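Long form salivary protein D7L (Phlebotomus duboscqi, PDB 6MT7) binds and sequesters cysteinyl leukotrienes and a thromboxane A2 analogue, and so modulates blood feeding and inhibits platelet aggregation induced by low collagen concentrations. Local coordinates at residues A[7-12]-A[162-167]; A[156-161]-A[205-210]; A[191-196]-A[211-216]. All coordinates share one frame; numbering follows the deposited sequence.

Contact 1 of 3, residues A[7-12]-A[162-167]; sequences NADQTF and AYYYRL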
ATOM      1  N   ASN A   7      -9.444   1.833  -1.335  1.00  6.56           N
ATOM      2  CA  ASN A   7      -9.919   2.297  -2.626  1.00  6.46           C
ATOM      3  C   ASN A   7      -8.972   1.811  -3.726  1.00  7.20           C
ATOM      4  O   ASN A   7      -7.968   1.149  -3.462  1.00  6.38           O
ATOM      5  CB  ASN A   7     -10.120   3.826  -2.606  1.00  6.42           C
ATOM      6  CG  ASN A   7      -8.821   4.610  -2.504  1.00 10.50           C
ATOM      7  OD1 ASN A   7      -7.802   4.227  -3.069  1.00  8.75           O
ATOM      8  ND2 ASN A   7      -8.865   5.735  -1.791  1.00 10.81           N
ATOM      9  N   ALA A   8      -9.293   2.134  -4.984  1.00  6.58           N
ATOM     10  CA  ALA A   8      -8.538   1.562  -6.100  1.00  6.64           C
ATOM     11  C   ALA A   8      -7.122   2.121  -6.200  1.00  6.52           C
ATOM     12  O   ALA A   8      -6.233   1.467  -6.762  1.00  7.94           O
ATOM     13  CB  ALA A   8      -9.279   1.799  -7.418  1.00  7.21           C
ATOM     14  N   ASP A   9      -6.903   3.345  -5.724  1.00  6.89           N
ATOM     15  CA  ASP A   9      -5.542   3.871  -5.663  1.00  6.35           C
ATOM     16  C   ASP A   9      -4.750   3.177  -4.564  1.00  7.04           C
ATOM     17  O   ASP A   9      -3.556   2.882  -4.727  1.00  6.20           O
ATOM     18  CB  ASP A   9      -5.584   5.381  -5.421  1.00  6.97           C
ATOM     19  CG  ASP A   9      -4.198   5.986  -5.216  1.00  6.92           C
ATOM     20  OD1 ASP A   9      -3.434   6.021  -6.195  1.00  7.43           O
ATOM     21  OD2 ASP A   9      -3.886   6.422  -4.084  1.00  8.68           O
ATOM     22  N   GLN A  10      -5.404   2.913  -3.436  1.00  6.18           N
ATOM     23  CA  GLN A  10      -4.716   2.301  -2.308  1.00  6.09           C
ATOM     24  C   GLN A  10      -4.376   0.844  -2.589  1.00  6.09           C
ATOM     25  O   GLN A  10      -3.338   0.347  -2.137  1.00  6.02           O
ATOM     26  CB  GLN A  10      -5.582   2.424  -1.056  1.00  6.60           C
ATOM     27  CG  GLN A  10      -5.698   3.866  -0.558  1.00  6.09           C
ATOM     28  CD  GLN A  10      -6.799   4.045   0.468  1.00  9.59           C
ATOM     29  OE1 GLN A  10      -7.806   3.320   0.466  1.00  7.11           O
ATOM     30  NE2 GLN A  10      -6.613   5.010   1.358  1.00 11.37           N
ATOM     31  N   THR A  11      -5.250   0.130  -3.309  1.00  6.19           N
ATOM     32  CA  THR A  11      -4.913  -1.241  -3.671  1.00  6.21           C
ATOM     33  C   THR A  11      -3.833  -1.254  -4.739  1.00  6.22           C
ATOM     34  O   THR A  11      -2.882  -2.037  -4.652  1.00  6.56           O
ATOM     35  CB  THR A  11      -6.153  -2.010  -4.148  1.00  6.83           C
ATOM     36  OG1 THR A  11      -6.685  -1.388  -5.321  1.00  8.62           O
ATOM     37  CG2 THR A  11      -7.235  -2.033  -3.051  1.00  6.40           C
ATOM     38  N   PHE A  12      -3.950  -0.374  -5.741  1.00  6.31           N
ATOM     39  CA  PHE A  12      -2.922  -0.282  -6.776  1.00  6.36           C
ATOM     40  C   PHE A  12      -1.551  -0.006  -6.164  1.00  6.24           C
ATOM     41  O   PHE A  12      -0.551  -0.647  -6.524  1.00  6.51           O
ATOM     42  CB  PHE A  12      -3.303   0.820  -7.766  1.00  7.77           C
ATOM     43  CG  PHE A  12      -2.471   0.850  -9.013  1.00  7.79           C
ATOM     44  CD1 PHE A  12      -2.276  -0.288  -9.771  1.00 10.21           C
ATOM     45  CD2 PHE A  12      -1.903   2.048  -9.443  1.00 12.02           C
ATOM     46  CE1 PHE A  12      -1.510  -0.236 -10.938  1.00 13.90           C
ATOM     47  CE2 PHE A  12      -1.152   2.104 -10.596  1.00 13.66           C
ATOM     48  CZ  PHE A  12      -0.954   0.963 -11.347  1.00 14.27           C
ATOM     49  N   ALA A 162       3.546  13.847   0.826  1.00 12.42           N
ATOM     50  CA  ALA A 162       3.844  12.865   1.869  1.00 14.49           C
ATOM     51  C   ALA A 162       2.806  11.755   1.897  1.00 12.82           C
ATOM     52  O   ALA A 162       3.135  10.594   2.180  1.00  8.37           O
ATOM     53  CB  ALA A 162       3.931  13.547   3.233  1.00 13.97           C
ATOM     54  N   TYR A 163       1.541  12.092   1.620  1.00  9.91           N
ATOM     55  CA  TYR A 163       0.515  11.057   1.555  1.00 10.80           C
ATOM     56  C   TYR A 163       0.774  10.105   0.383  1.00  9.46           C
ATOM     57  O   TYR A 163       0.762   8.880   0.550  1.00  6.70           O
ATOM     58  CB  TYR A 163      -0.886  11.682   1.446  1.00  9.92           C
ATOM     59  CG  TYR A 163      -1.914  10.616   1.150  1.00 11.83           C
ATOM     60  CD1 TYR A 163      -2.403   9.803   2.161  1.00 14.38           C
ATOM     61  CD2 TYR A 163      -2.346  10.377  -0.157  1.00 11.02           C
ATOM     62  CE1 TYR A 163      -3.298   8.789   1.892  1.00 13.98           C
ATOM     63  CE2 TYR A 163      -3.233   9.355  -0.439  1.00 12.69           C
ATOM     64  CZ  TYR A 163      -3.711   8.568   0.591  1.00 12.98           C
ATOM     65  OH  TYR A 163      -4.603   7.552   0.327  1.00 15.59           O
ATOM     66  N   TYR A 164       1.030  10.642  -0.813  1.00  7.27           N
ATOM     67  CA  TYR A 164       1.150   9.750  -1.962  1.00  8.59           C
ATOM     68  C   TYR A 164       2.459   8.970  -1.958  1.00  6.52           C
ATOM     69  O   TYR A 164       2.523   7.874  -2.530  1.00  6.93           O
ATOM     70  CB  TYR A 164       0.971  10.541  -3.261  1.00  6.58           C
ATOM     71  CG  TYR A 164      -0.495  10.764  -3.527  1.00  7.01           C
ATOM     72  CD1 TYR A 164      -1.298   9.734  -4.002  1.00  8.37           C
ATOM     73  CD2 TYR A 164      -1.092  11.977  -3.236  1.00  9.01           C
ATOM     74  CE1 TYR A 164      -2.655   9.922  -4.227  1.00 10.91           C
ATOM     75  CE2 TYR A 164      -2.448  12.172  -3.446  1.00  8.57           C
ATOM     76  CZ  TYR A 164      -3.223  11.142  -3.939  1.00 13.14           C
ATOM     77  OH  TYR A 164      -4.572  11.340  -4.150  1.00 11.16           O
ATOM     78  N   TYR A 165       3.503   9.496  -1.317  1.00  6.65           N
ATOM     79  CA  TYR A 165       4.695   8.692  -1.058  1.00  6.67           C
ATOM     80  C   TYR A 165       4.476   7.671   0.052  1.00  6.55           C
ATOM     81  O   TYR A 165       5.365   6.851   0.296  1.00  7.02           O
ATOM     82  CB  TYR A 165       5.872   9.575  -0.664  1.00  8.83           C
ATOM     83  CG  TYR A 165       6.351  10.525  -1.730  1.00  7.08           C
ATOM     84  CD1 TYR A 165       6.336  10.175  -3.075  1.00  9.64           C
ATOM     85  CD2 TYR A 165       6.843  11.775  -1.378  1.00 14.82           C
ATOM     86  CE1 TYR A 165       6.800  11.071  -4.054  1.00 11.15           C
ATOM     87  CE2 TYR A 165       7.299  12.670  -2.338  1.00 15.28           C
ATOM     88  CZ  TYR A 165       7.275  12.317  -3.665  1.00 12.63           C
ATOM     89  OH  TYR A 165       7.737  13.227  -4.600  1.00 14.54           O
ATOM     90  N   ARG A 166       3.316   7.705   0.716  1.00  6.47           N
ATOM     91  CA  ARG A 166       3.000   6.828   1.842  1.00  6.57           C
ATOM     92  C   ARG A 166       4.025   6.970   2.962  1.00  6.54           C
ATOM     93  O   ARG A 166       4.433   5.992   3.598  1.00  6.63           O
ATOM     94  CB  ARG A 166       2.838   5.368   1.407  1.00  7.23           C
ATOM     95  CG  ARG A 166       1.388   5.018   1.026  1.00  6.14           C
ATOM     96  CD  ARG A 166       0.994   5.692  -0.294  1.00  6.16           C
ATOM     97  NE  ARG A 166      -0.374   5.367  -0.708  1.00  6.09           N
ATOM     98  CZ  ARG A 166      -0.906   5.730  -1.876  1.00  7.96           C
ATOM     99  NH1 ARG A 166      -0.197   6.437  -2.753  1.00  6.20           N
ATOM    100  NH2 ARG A 166      -2.146   5.374  -2.185  1.00  6.90           N
ATOM    101  N   LEU A 167       4.431   8.213   3.221  1.00  6.73           N
ATOM    102  CA  LEU A 167       5.104   8.515   4.477  1.00  8.73           C
ATOM    103  C   LEU A 167       4.095   8.651   5.611  1.00  8.32           C
ATOM    104  O   LEU A 167       4.409   8.314   6.759  1.00  8.04           O
ATOM    105  CB  LEU A 167       5.927   9.797   4.346  1.00  7.17           C
ATOM    106  CG  LEU A 167       6.906   9.801   3.166  1.00  7.20           C
ATOM    107  CD1 LEU A 167       7.666  11.122   3.085  1.00  8.73           C
ATOM    108  CD2 LEU A 167       7.858   8.629   3.269  1.00  7.17           C
TER
HETATM  109  O   HOH W   1      -5.598   7.124  -2.041  1.00 10.81           O

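Contact 2 of 3, residues A[156-161]-A[205-210]; sequences CQHACS and VADTMY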
ATOM      1  N   CYS A 156       1.227  24.143   5.125  1.00 26.14           N
ATOM      2  CA  CYS A 156       2.245  23.122   4.945  1.00 24.85           C
ATOM      3  C   CYS A 156       2.889  23.221   3.568  1.00 25.63           C
ATOM      4  O   CYS A 156       2.470  23.992   2.700  1.00 27.33           O
ATOM      5  CB  CYS A 156       1.650  21.739   5.173  1.00 25.93           C
ATOM      6  SG  CYS A 156       1.426  21.413   6.927  1.00 29.27           S
ATOM      7  N   GLN A 157       3.937  22.418   3.377  1.00 17.69           N
ATOM      8  CA  GLN A 157       4.682  22.426   2.132  1.00 18.77           C
ATOM      9  C   GLN A 157       4.668  21.098   1.395  1.00 16.58           C
ATOM     10  O   GLN A 157       4.951  21.083   0.193  1.00 17.35           O
ATOM     11  CB  GLN A 157       6.138  22.832   2.386  1.00 28.06           C
ATOM     12  CG  GLN A 157       6.318  24.325   2.613  1.00 41.88           C
ATOM     13  CD  GLN A 157       7.404  24.628   3.622  1.00 49.78           C
ATOM     14  OE1 GLN A 157       7.126  25.082   4.731  1.00 53.15           O
ATOM     15  NE2 GLN A 157       8.655  24.380   3.241  1.00 52.97           N
ATOM     16  N   HIS A 158       4.345  19.994   2.073  1.00 18.81           N
ATOM     17  CA  HIS A 158       4.448  18.659   1.487  1.00 20.30           C
ATOM     18  C   HIS A 158       3.301  17.762   1.930  1.00 21.12           C
ATOM     19  O   HIS A 158       3.464  16.536   2.017  1.00 19.01           O
ATOM     20  CB  HIS A 158       5.776  17.991   1.865  1.00 23.04           C
ATOM     21  CG  HIS A 158       6.969  18.881   1.708  1.00 24.81           C
ATOM     22  ND1 HIS A 158       7.468  19.247   0.476  1.00 24.55           N
ATOM     23  CD2 HIS A 158       7.765  19.476   2.629  1.00 28.49           C
ATOM     24  CE1 HIS A 158       8.517  20.031   0.644  1.00 29.79           C
ATOM     25  NE2 HIS A 158       8.721  20.182   1.942  1.00 28.16           N
ATOM     26  N   ALA A 159       2.139  18.348   2.214  1.00 13.82           N
ATOM     27  CA  ALA A 159       1.050  17.579   2.811  1.00 16.29           C
ATOM     28  C   ALA A 159       0.528  16.513   1.858  1.00 20.78           C
ATOM     29  O   ALA A 159       0.255  15.377   2.269  1.00 16.46           O
ATOM     30  CB  ALA A 159      -0.080  18.514   3.227  1.00 20.81           C
ATOM     31  N   CYS A 160       0.370  16.868   0.589  1.00 15.38           N
ATOM     32  CA  CYS A 160      -0.134  15.936  -0.408  1.00 12.78           C
ATOM     33  C   CYS A 160       0.944  14.930  -0.792  1.00 11.69           C
ATOM     34  O   CYS A 160       0.687  13.721  -0.834  1.00 12.36           O
ATOM     35  CB  CYS A 160      -0.630  16.735  -1.623  1.00 12.66           C
ATOM     36  SG  CYS A 160      -1.189  15.797  -3.067  1.00 14.20           S
ATOM     37  N   SER A 161       2.162  15.418  -1.052  1.00  7.19           N
ATOM     38  CA  SER A 161       3.246  14.543  -1.492  1.00  9.73           C
ATOM     39  C   SER A 161       3.547  13.472  -0.455  1.00 13.04           C
ATOM     40  O   SER A 161       3.775  12.305  -0.800  1.00  9.62           O
ATOM     41  CB  SER A 161       4.504  15.365  -1.770  1.00 15.69           C
ATOM     42  OG  SER A 161       4.416  16.022  -3.019  1.00 19.05           O
ATOM     43  N   VAL A 205       3.041  16.747  10.582  1.00 14.51           N
ATOM     44  CA  VAL A 205       3.584  15.387  10.560  1.00 12.11           C
ATOM     45  C   VAL A 205       4.061  15.043   9.157  1.00 12.72           C
ATOM     46  O   VAL A 205       5.160  14.507   8.964  1.00 12.90           O
ATOM     47  CB  VAL A 205       2.539  14.368  11.049  1.00 15.61           C
ATOM     48  CG1 VAL A 205       3.111  12.954  10.974  1.00 12.90           C
ATOM     49  CG2 VAL A 205       2.099  14.677  12.463  1.00 18.74           C
ATOM     50  N   ALA A 206       3.236  15.354   8.157  1.00 12.99           N
ATOM     51  CA  ALA A 206       3.605  15.096   6.769  1.00 15.85           C
ATOM     52  C   ALA A 206       4.890  15.824   6.397  1.00 15.74           C
ATOM     53  O   ALA A 206       5.809  15.236   5.813  1.00 12.94           O
ATOM     54  CB  ALA A 206       2.460  15.516   5.844  1.00  7.65           C
ATOM     55  N   ASP A 207       4.972  17.115   6.727  1.00 14.80           N
ATOM     56  CA  ASP A 207       6.153  17.889   6.371  1.00 13.95           C
ATOM     57  C   ASP A 207       7.392  17.382   7.094  1.00 16.47           C
ATOM     58  O   ASP A 207       8.484  17.336   6.510  1.00 17.18           O
ATOM     59  CB  ASP A 207       5.927  19.365   6.685  1.00 18.17           C
ATOM     60  CG  ASP A 207       5.157  20.077   5.595  1.00 25.09           C
ATOM     61  OD1 ASP A 207       4.423  19.404   4.841  1.00 19.53           O
ATOM     62  OD2 ASP A 207       5.286  21.312   5.492  1.00 25.78           O
ATOM     63  N   THR A 208       7.248  17.012   8.368  1.00 15.90           N
ATOM     64  CA  THR A 208       8.401  16.523   9.113  1.00 15.78           C
ATOM     65  C   THR A 208       8.912  15.211   8.531  1.00 14.00           C
ATOM     66  O   THR A 208      10.126  15.032   8.369  1.00 15.19           O
ATOM     67  CB  THR A 208       8.052  16.381  10.594  1.00 19.62           C
ATOM     68  OG1 THR A 208       7.522  17.623  11.069  1.00 26.15           O
ATOM     69  CG2 THR A 208       9.292  16.040  11.414  1.00 17.19           C
HETATM   70  N   MSE A 209       8.009  14.300   8.169  1.00 13.20           N
HETATM   71  CA  MSE A 209       8.428  13.070   7.501  1.00 10.15           C
HETATM   72  C   MSE A 209       9.139  13.337   6.185  1.00 11.24           C
HETATM   73  O   MSE A 209      10.200  12.769   5.910  1.00 11.01           O
HETATM   74  CB  MSE A 209       7.228  12.131   7.267  1.00 11.95           C
HETATM   75  CG  MSE A 209       6.615  11.620   8.569  1.00 12.31           C
HETATM   76 SE   MSE A 209       7.767  10.244   9.372  1.00 15.41          SE
HETATM   77  CE  MSE A 209       7.886   9.081   7.849  1.00  9.61           C
ATOM     78  N   TYR A 210       8.540  14.205   5.373  1.00 14.23           N
ATOM     79  CA  TYR A 210       9.128  14.547   4.083  1.00 12.31           C
ATOM     80  C   TYR A 210      10.540  15.096   4.254  1.00 13.27           C
ATOM     81  O   TYR A 210      11.490  14.612   3.626  1.00 13.21           O
ATOM     82  CB  TYR A 210       8.223  15.558   3.368  1.00 13.40           C
ATOM     83  CG  TYR A 210       8.653  15.932   1.963  1.00 15.21           C
ATOM     84  CD1 TYR A 210       9.689  16.837   1.746  1.00 16.97           C
ATOM     85  CD2 TYR A 210       8.010  15.393   0.852  1.00 13.63           C
ATOM     86  CE1 TYR A 210      10.089  17.175   0.458  1.00 20.50           C
ATOM     87  CE2 TYR A 210       8.397  15.736  -0.434  1.00 19.48           C
ATOM     88  CZ  TYR A 210       9.434  16.625  -0.622  1.00 19.64           C
ATOM     89  OH  TYR A 210       9.811  16.962  -1.902  1.00 27.25           O
TER
HETATM   90  O   HOH W   2       6.160  22.994   7.089  1.00 38.34           O

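Contact 3 of 3, residues A[191-196]-A[211-216]; sequences ASCVKA and NCVEKH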
ATOM      1  N   ALA A 191      12.763   4.836  10.975  1.00  8.30           N
ATOM      2  CA  ALA A 191      12.236   4.864  12.337  1.00  8.50           C
ATOM      3  C   ALA A 191      12.526   6.190  13.021  1.00 10.62           C
ATOM      4  O   ALA A 191      11.685   6.709  13.767  1.00 12.04           O
ATOM      5  CB  ALA A 191      12.828   3.718  13.168  1.00  9.24           C
ATOM      6  N   SER A 192      13.725   6.747  12.807  1.00  9.44           N
ATOM      7  CA  SER A 192      14.037   8.032  13.423  1.00 10.98           C
ATOM      8  C   SER A 192      13.130   9.139  12.894  1.00 10.77           C
ATOM      9  O   SER A 192      12.759  10.044  13.650  1.00 13.02           O
ATOM     10  CB  SER A 192      15.518   8.390  13.220  1.00 16.33           C
ATOM     11  OG  SER A 192      15.782   8.789  11.882  1.00 26.79           O
ATOM     12  N   CYS A 193      12.739   9.072  11.617  1.00  9.19           N
ATOM     13  CA  CYS A 193      11.793  10.056  11.084  1.00  9.09           C
ATOM     14  C   CYS A 193      10.415   9.908  11.714  1.00  9.98           C
ATOM     15  O   CYS A 193       9.768  10.908  12.046  1.00 13.35           O
ATOM     16  CB  CYS A 193      11.690   9.924   9.567  1.00 12.10           C
ATOM     17  SG  CYS A 193      13.238  10.289   8.742  1.00 15.00           S
ATOM     18  N   VAL A 194       9.945   8.668  11.872  1.00 10.24           N
ATOM     19  CA  VAL A 194       8.670   8.421  12.546  1.00 10.02           C
ATOM     20  C   VAL A 194       8.693   9.014  13.947  1.00 11.74           C
ATOM     21  O   VAL A 194       7.786   9.759  14.349  1.00 15.39           O
ATOM     22  CB  VAL A 194       8.369   6.909  12.572  1.00  9.04           C
ATOM     23  CG1 VAL A 194       7.159   6.591  13.456  1.00 12.07           C
ATOM     24  CG2 VAL A 194       8.162   6.393  11.159  1.00  7.93           C
ATOM     25  N   LYS A 195       9.751   8.715  14.700  1.00  9.55           N
ATOM     26  CA  LYS A 195       9.847   9.215  16.065  1.00 13.06           C
ATOM     27  C   LYS A 195       9.886  10.739  16.097  1.00 16.42           C
ATOM     28  O   LYS A 195       9.228  11.364  16.939  1.00 18.45           O
ATOM     29  CB  LYS A 195      11.080   8.630  16.744  1.00 15.54           C
ATOM     30  CG  LYS A 195      11.249   9.095  18.171  1.00 16.63           C
ATOM     31  CD  LYS A 195      12.282   8.254  18.895  1.00 23.49           C
ATOM     32  CE  LYS A 195      12.372   8.623  20.370  1.00 27.99           C
ATOM     33  NZ  LYS A 195      13.481   7.871  21.045  1.00 30.99           N
ATOM     34  N   ALA A 196      10.647  11.356  15.190  1.00 12.90           N
ATOM     35  CA  ALA A 196      10.724  12.812  15.156  1.00 18.68           C
ATOM     36  C   ALA A 196       9.386  13.444  14.798  1.00 19.02           C
ATOM     37  O   ALA A 196       9.148  14.607  15.145  1.00 18.59           O
ATOM     38  CB  ALA A 196      11.800  13.266  14.164  1.00 17.11           C
ATOM     39  N   ASN A 211      10.694  16.119   5.100  1.00 15.63           N
ATOM     40  CA  ASN A 211      11.993  16.763   5.258  1.00 12.38           C
ATOM     41  C   ASN A 211      13.012  15.819   5.875  1.00 16.84           C
ATOM     42  O   ASN A 211      14.203  15.893   5.545  1.00 15.69           O
ATOM     43  CB  ASN A 211      11.850  18.023   6.107  1.00 16.54           C
ATOM     44  CG  ASN A 211      11.045  19.100   5.407  1.00 22.89           C
ATOM     45  OD1 ASN A 211      11.058  19.190   4.184  1.00 24.30           O
ATOM     46  ND2 ASN A 211      10.336  19.911   6.177  1.00 21.21           N
ATOM     47  N   CYS A 212      12.564  14.925   6.759  1.00 18.12           N
ATOM     48  CA  CYS A 212      13.483  13.992   7.404  1.00 13.61           C
ATOM     49  C   CYS A 212      13.997  12.951   6.420  1.00 12.87           C
ATOM     50  O   CYS A 212      15.196  12.642   6.406  1.00 13.57           O
ATOM     51  CB  CYS A 212      12.801  13.314   8.593  1.00 19.84           C
ATOM     52  SG  CYS A 212      13.840  12.115   9.466  1.00 18.59           S
ATOM     53  N   VAL A 213      13.109  12.396   5.590  1.00 12.65           N
ATOM     54  CA  VAL A 213      13.546  11.424   4.594  1.00 12.70           C
ATOM     55  C   VAL A 213      14.499  12.086   3.605  1.00 12.31           C
ATOM     56  O   VAL A 213      15.544  11.528   3.256  1.00 13.33           O
ATOM     57  CB  VAL A 213      12.330  10.794   3.881  1.00 14.64           C
ATOM     58  CG1 VAL A 213      12.776   9.990   2.657  1.00 14.65           C
ATOM     59  CG2 VAL A 213      11.541   9.891   4.841  1.00 11.62           C
ATOM     60  N   GLU A 214      14.162  13.299   3.161  1.00 14.20           N
ATOM     61  CA  GLU A 214      15.008  13.988   2.193  1.00 16.87           C
ATOM     62  C   GLU A 214      16.381  14.294   2.771  1.00 19.72           C
ATOM     63  O   GLU A 214      17.383  14.255   2.048  1.00 19.50           O
ATOM     64  CB  GLU A 214      14.328  15.272   1.732  1.00 23.02           C
ATOM     65  CG  GLU A 214      15.014  15.935   0.550  1.00 30.82           C
ATOM     66  CD  GLU A 214      14.202  17.082  -0.017  1.00 33.64           C
ATOM     67  OE1 GLU A 214      13.703  17.913   0.776  1.00 36.26           O
ATOM     68  OE2 GLU A 214      14.055  17.145  -1.255  1.00 38.55           O
ATOM     69  N   LYS A 215      16.446  14.592   4.069  1.00 22.87           N
ATOM     70  CA  LYS A 215      17.737  14.842   4.702  1.00 24.38           C
ATOM     71  C   LYS A 215      18.611  13.592   4.694  1.00 23.87           C
ATOM     72  O   LYS A 215      19.831  13.682   4.509  1.00 24.78           O
ATOM     73  CB  LYS A 215      17.528  15.354   6.126  1.00 28.19           C
ATOM     74  CG  LYS A 215      18.813  15.769   6.825  1.00 37.06           C
ATOM     75  CD  LYS A 215      18.765  17.227   7.258  1.00 44.15           C
ATOM     76  CE  LYS A 215      20.061  17.652   7.940  1.00 48.40           C
ATOM     77  NZ  LYS A 215      20.931  18.460   7.039  1.00 49.31           N
ATOM     78  N   HIS A 216      18.007  12.414   4.879  1.00 17.42           N
ATOM     79  CA  HIS A 216      18.789  11.183   4.877  1.00 20.86           C
ATOM     80  C   HIS A 216      19.298  10.853   3.481  1.00 26.07           C
ATOM     81  O   HIS A 216      20.458  10.452   3.318  1.00 24.56           O
ATOM     82  CB  HIS A 216      17.963  10.026   5.438  1.00 20.16           C
ATOM     83  CG  HIS A 216      17.769  10.090   6.919  1.00 23.70           C
ATOM     84  ND1 HIS A 216      18.824  10.089   7.806  1.00 23.38           N
ATOM     85  CD2 HIS A 216      16.646  10.163   7.670  1.00 22.00           C
ATOM     86  CE1 HIS A 216      18.359  10.158   9.041  1.00 23.01           C
ATOM     87  NE2 HIS A 216      17.039  10.202   8.985  1.00 23.94           N
TER
HETATM   88  O   HOH W   3      16.585  11.582  11.675  1.00 25.68           O

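Contact 1 of 3, residues A[7-12]-A[162-167]
The guanidinium of Arg166 meets Asp9 at its edge: NH2 donates to Asp9 OD2 at 2.8 Å, close to the guanidinium plane, while OD2 is approached from above the carboxylate plane, completing a salt bridge. A second edge position is taken within its own segment, where NH1 donates to Tyr164 O at 3.1 Å. The Tyr164 ring carries Tyr163 CD2 over the centre of one face, and its CE1 lies 3.7 Å from Asp9 OD2. A water in the plane of the Tyr163 ring, at its edge, lies 2.6 Å from Tyr163 OH and donates to Asp9 OD2; Tyr163 OH also bonds Glu170. Gln10 crosses Arg166 at about a right angle, its CG 4.2 Å from NH2. At the start of helix 8-21, Asn7 OD1 accepts from Gln10 N at 2.8 Å and Gln10 OE1 accepts from Asn7 N, a capping box. Arg166, with positive phi, forms a Schellman motif after the last turn of its helix. The hydroxyl of Tyr231, the last residue, bonds both Asp9 OD1 and Arg166 NH1. The contact thus joins the first turn of helix 8-21 to the C-terminal part of helix 159-164, with Asp9 packing on Phe127 of helix 120-128 and Tyr164 on helix 140-144.

Contact 2 of 3, residues A[156-161]-A[205-210]
His158 and Tyr210 lie ring on ring in an offset stack, with centroids 3.6 Å apart and planes at 4°. Tyr210 CD1 sits over the centre of the imidazole, and His158 ND1 in turn over the centre of the phenol ring. With CG anti to the backbone N (chi1 -176°), the Tyr210 ring leaves its helix on the side of His158. His158 CB adds a CH-pi contact over the same phenol face, 3.9 Å from the centroid, while the opposite face of the imidazole carries Gln157 CB near its rim.

The hydrogen bonds all converge on the carboxylate of Asp207. Gln157 N donates at 2.7 Å to the syn lone pair of Asp207 OD2, and His158 N donates to Asp207 OD1 at 2.8 Å from the syn side, 34° out of the carboxylate plane. A further, weak bond runs from Gln157 N to Asp207 OD1. The buried acid thus grips two successive backbone amides just before helix 159-164, and a water adds a donor to OD2 while also reaching Gln157 OE1.

The apolar part is small: Ala206 CB rests 3.9 Å from Ala159 CA, and Ser161 CB approaches Tyr210 CE2. Ser161 OG itself bonds Glu150.

Two disulfides leave segment 156-161, Cys156 to Cys203 at the start of helix 203-216 and Cys160 to Cys144 of helix 140-144. Short helices cross-linked in this way are typical of the odorant-binding-protein fold, to whose PBP/GOBP family the D7 proteins belong; here the links tie the lead-in and first turn of helix 159-164 to two other helices.

Contact 3 of 3, residues A[191-196]-A[211-216]
Cys193 and Cys212 are joined by a disulfide that staples helix 187-196 to helix 203-216, a helix-to-helix cross-link of the kind that holds together the disulfide-rich helical odorant-binding-protein fold. The two sulfurs are 2.1 Å apart and the bridge has a chi3 of -77°. It forms where the backbones come nearest, Cys193 CA and Cys212 CA being 5.6 Å apart. The sulfurs leave their helices differently: Cys193 SG is anti to the carbonyl carbon, whereas Cys212 SG is anti to the backbone N (chi1 179°).

Around the bridge, His216 presents an edge to the sulfur. Cys193 SG lies in the plane of the imidazole, 3.6 Å from His216 CD2, a sulfur-aromatic contact at the ring edge. Val213 flanks the bridge more loosely, its CG2 4.3 Å from Cys193 SG.

Farther out, Ser192 and His216 meet beside the bridge. His216 NE2 makes a weak bond to Ser192 OG, whose stronger partner is Gln189 O, one turn back in the same helix.

The two short helical segments run roughly antiparallel, their axes at 149° and 9.5 Å apart at closest approach. Outside the pair, Ile185 touches both Val213 and His216. A water joins the outer polar pair, donating to Ser192 OG at 2.9 Å and lying 3.1 Å from His216 NE2.

How the contacts relate
Contact 1 is the core member, about 6 Å from the chain's centre, whereas contacts 2 and 3 lie partly buried near the periphery, at about 18 and 20 Å. Their chemistry follows: a buried ion pair with tyrosines in contact 1, ring stacking and a carboxylate gripping backbone amides in contact 2, and a covalent link in contact 3. Contacts 1 and 2 share helix 159-164, and contacts 2 and 3 share helix 203-216. Ala162 CB packs on Ala206 CB at 3.6 Å, while the SE of selenomethionine Met209 packs against Cys193 O at 3.4 Å. Contact 1 alone approaches a binding site, the side chain of Asp9 lying about 7 Å from that of Lys136, a mediator-binding residue inferred by similarity.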